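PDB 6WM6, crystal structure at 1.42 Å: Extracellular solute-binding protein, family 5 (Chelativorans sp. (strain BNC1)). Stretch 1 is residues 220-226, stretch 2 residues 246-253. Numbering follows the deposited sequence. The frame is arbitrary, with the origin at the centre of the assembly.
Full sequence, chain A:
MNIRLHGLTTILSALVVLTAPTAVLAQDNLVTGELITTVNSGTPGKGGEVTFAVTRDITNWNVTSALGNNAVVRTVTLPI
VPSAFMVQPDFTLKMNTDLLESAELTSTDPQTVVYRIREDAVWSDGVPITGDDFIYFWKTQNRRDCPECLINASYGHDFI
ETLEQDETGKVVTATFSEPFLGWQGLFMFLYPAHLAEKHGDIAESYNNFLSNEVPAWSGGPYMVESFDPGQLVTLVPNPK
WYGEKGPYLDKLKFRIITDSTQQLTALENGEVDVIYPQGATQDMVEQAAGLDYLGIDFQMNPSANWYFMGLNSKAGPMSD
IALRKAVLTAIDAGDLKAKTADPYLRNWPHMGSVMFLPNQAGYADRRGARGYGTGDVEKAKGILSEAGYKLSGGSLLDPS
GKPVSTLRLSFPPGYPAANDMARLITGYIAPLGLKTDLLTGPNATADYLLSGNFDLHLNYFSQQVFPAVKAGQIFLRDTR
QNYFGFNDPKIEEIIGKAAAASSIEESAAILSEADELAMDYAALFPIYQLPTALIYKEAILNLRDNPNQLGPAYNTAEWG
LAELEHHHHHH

Stretch 1 (220-226) GPYMVES
Stretch 2 246-253: GPYLDKLK

This is a side-chain contact centred on one buried tyrosine, Tyr222, which is clasped by the second stretch and backed up by a salt bridge at Glu225. The two stretches bury 339 Å² between them, and Tyr222 has the largest share, 119 Å². No backbone-to-backbone hydrogen bond joins them.

Stretch 1 starts as loop at Gly220 (phi/psi -128/-167) and Pro221 (-73/-23). It becomes strand from Tyr222 (-125/165) through Met223 (-146/155) and Val224 (-75/125), with Glu225 at -88/-43 and Ser226 at -158/159. Stretch 2 is loop from Gly246 to Asp250. Gly246 has a positive phi (73/-168), which favours glycine, and the peptide bond before Pro247 is cis. Pro247 (-74/158), Tyr248 (-104/-18), Leu249 (-99/149) and Asp250 (-74/-35) lead into the strand at Lys251 (-144/142), Leu252 (-121/122) and Lys253 (-121/143).

The backbones come nearest at the prolines, with Pro221 CA and Pro247 CA 5.6 Å apart. From there both chains run in the same general direction. Both rings are C-gamma endo and both CA-to-CB bonds point toward the other stretch. Pro221 CB lies 4.2 Å from Pro247 CB, an apolar contact.

Tyr222 also points toward stretch 2, with chi1 -71° (m) and chi2 -83°. Its ring is held between two aliphatic side chains. Over one face lies Leu252, chi1 172° (t) and chi2 60° (p). Leu252 CB sits 4.3 Å from the centroid of the Tyr222 ring, 13° off the normal, a CH-pi contact, and Leu252 CD2 is 4.1 Å from Tyr222 CD2. Over the opposite face is Pro247, whose CB approaches Tyr222 CZ to 3.4 Å.

The phenol oxygen is polar, so its burial calls for partners. Leu249 N donates to Tyr222 OH at 3.1 Å, with an N-H...O angle of 151°. Leu249 (chi1 -61°, m; chi2 165°, t) also places its CB 4.2 Å from Tyr222 CZ. A water lies 2.6 Å from Tyr222 OH and accepts from Tyr248 N at 3.0 Å, linking the phenol to a second backbone amide.

The charged pair is more exposed. Glu225 is t, t with chi3 69°. Lys251 is m, t, t, t; its CA-to-CB bond points away from stretch 1, but the long chain brings its amine back. Lys251 NZ donates to Glu225 OE1 at 3.1 Å, a hydrogen bond within a salt bridge. A second water donates to Glu225 OE2 at 2.5 Å and accepts a weak bond from Lys251 NZ at 3.4 Å.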

# COMPACT_ATOMS: atom_id res chain seq x y z
N GLY A 220 -6.95 -15.31 -15.10
CA GLY A 220 -7.32 -13.95 -15.47
C GLY A 220 -7.30 -13.75 -16.97
O GLY A 220 -7.19 -14.71 -17.75
N PRO A 221 -7.36 -12.50 -17.41
CA PRO A 221 -7.48 -12.22 -18.85
C PRO A 221 -6.21 -12.47 -19.63
O PRO A 221 -6.30 -12.70 -20.84
CB PRO A 221 -7.89 -10.73 -18.89
CG PRO A 221 -7.39 -10.18 -17.57
CD PRO A 221 -7.62 -11.30 -16.59
N TYR A 222 -5.05 -12.45 -18.98
CA TYR A 222 -3.76 -12.61 -19.63
C TYR A 222 -2.97 -13.75 -18.98
O TYR A 222 -3.32 -14.21 -17.88
CB TYR A 222 -2.96 -11.28 -19.59
CG TYR A 222 -3.55 -10.21 -20.50
CD1 TYR A 222 -3.26 -10.19 -21.85
CD2 TYR A 222 -4.40 -9.25 -20.01
CE1 TYR A 222 -3.80 -9.26 -22.68
CE2 TYR A 222 -4.95 -8.28 -20.83
CZ TYR A 222 -4.65 -8.30 -22.17
OH TYR A 222 -5.19 -7.37 -23.05
N MET A 223 -1.94 -14.21 -19.67
CA MET A 223 -1.04 -15.22 -19.14
C MET A 223 0.36 -14.95 -19.65
O MET A 223 0.52 -14.34 -20.70
CB MET A 223 -1.53 -16.62 -19.54
CG MET A 223 -1.45 -16.93 -21.02
SD MET A 223 -2.40 -18.41 -21.46
CE MET A 223 -1.75 -19.64 -20.34
N VAL A 224 1.36 -15.41 -18.91
CA VAL A 224 2.75 -15.13 -19.28
C VAL A 224 3.16 -15.99 -20.47
O VAL A 224 3.05 -17.23 -20.44
CB VAL A 224 3.68 -15.34 -18.08
CG1 VAL A 224 5.15 -15.07 -18.49
CG2 VAL A 224 3.30 -14.44 -16.95
N GLU A 225 3.64 -15.33 -21.52
CA GLU A 225 4.28 -15.98 -22.66
C GLU A 225 5.78 -16.16 -22.44
O GLU A 225 6.32 -17.22 -22.78
CB GLU A 225 4.04 -15.17 -23.93
CG GLU A 225 4.65 -15.77 -25.19
CD GLU A 225 4.42 -14.92 -26.43
OE1 GLU A 225 5.00 -13.82 -26.52
OE2 GLU A 225 3.63 -15.34 -27.31
N SER A 226 6.47 -15.15 -21.91
CA SER A 226 7.90 -15.25 -21.67
C SER A 226 8.32 -14.25 -20.60
O SER A 226 7.64 -13.25 -20.33
CB SER A 226 8.71 -14.99 -22.94
OG SER A 226 8.53 -13.65 -23.38
N GLY A 246 -13.05 -8.26 -22.49
CA GLY A 246 -11.67 -8.42 -22.87
C GLY A 246 -11.24 -9.87 -22.97
O GLY A 246 -12.06 -10.79 -22.96
N PRO A 247 -9.93 -10.09 -23.08
CA PRO A 247 -8.91 -9.05 -23.22
C PRO A 247 -8.92 -8.44 -24.62
O PRO A 247 -9.40 -9.07 -25.57
CB PRO A 247 -7.61 -9.83 -23.01
CG PRO A 247 -7.91 -11.18 -23.52
CD PRO A 247 -9.35 -11.44 -23.15
N TYR A 248 -8.41 -7.24 -24.75
CA TYR A 248 -8.38 -6.55 -26.04
C TYR A 248 -7.02 -6.54 -26.73
O TYR A 248 -6.97 -6.29 -27.94
CB TYR A 248 -8.83 -5.09 -25.88
CG TYR A 248 -10.28 -4.95 -25.48
CD1 TYR A 248 -10.68 -4.99 -24.16
CD2 TYR A 248 -11.26 -4.77 -26.45
CE1 TYR A 248 -12.00 -4.85 -23.81
CE2 TYR A 248 -12.59 -4.63 -26.10
CZ TYR A 248 -12.95 -4.67 -24.77
OH TYR A 248 -14.27 -4.53 -24.39
N LEU A 249 -5.93 -6.78 -26.02
CA LEU A 249 -4.59 -6.65 -26.58
C LEU A 249 -4.03 -8.00 -27.01
O LEU A 249 -4.32 -9.04 -26.41
CB LEU A 249 -3.63 -6.05 -25.56
CG LEU A 249 -3.99 -4.64 -25.07
CD1 LEU A 249 -3.22 -4.31 -23.82
CD2 LEU A 249 -3.73 -3.63 -26.16
N ASP A 250 -3.21 -7.97 -28.05
CA ASP A 250 -2.47 -9.17 -28.44
C ASP A 250 -1.33 -9.44 -27.47
O ASP A 250 -1.02 -10.61 -27.21
CB ASP A 250 -1.90 -8.99 -29.85
CG ASP A 250 -2.97 -8.95 -30.91
OD1 ASP A 250 -3.90 -9.77 -30.84
OD2 ASP A 250 -2.88 -8.08 -31.80
N LYS A 251 -0.70 -8.40 -26.93
CA LYS A 251 0.32 -8.56 -25.91
C LYS A 251 0.24 -7.41 -24.92
O LYS A 251 -0.02 -6.26 -25.29
CB LYS A 251 1.75 -8.63 -26.49
CG LYS A 251 1.93 -9.75 -27.50
CD LYS A 251 3.39 -10.15 -27.63
CE LYS A 251 3.55 -11.21 -28.72
NZ LYS A 251 4.94 -11.76 -28.77
N LEU A 252 0.45 -7.75 -23.65
CA LEU A 252 0.61 -6.80 -22.55
C LEU A 252 1.99 -7.07 -21.97
O LEU A 252 2.30 -8.21 -21.58
CB LEU A 252 -0.47 -7.03 -21.50
CG LEU A 252 -0.29 -6.23 -20.21
CD1 LEU A 252 -0.32 -4.73 -20.48
CD2 LEU A 252 -1.40 -6.63 -19.23
N LYS A 253 2.84 -6.05 -21.96
CA LYS A 253 4.23 -6.21 -21.56
C LYS A 253 4.54 -5.31 -20.38
O LYS A 253 4.03 -4.19 -20.28
CB LYS A 253 5.16 -5.84 -22.73
CG LYS A 253 5.12 -6.86 -23.86
CD LYS A 253 5.84 -6.38 -25.10
CE LYS A 253 5.89 -7.50 -26.12
NZ LYS A 253 6.50 -7.04 -27.40
O HOH W 1 -7.28 -5.93 -22.33
O HOH W 2 3.22 -14.50 -29.68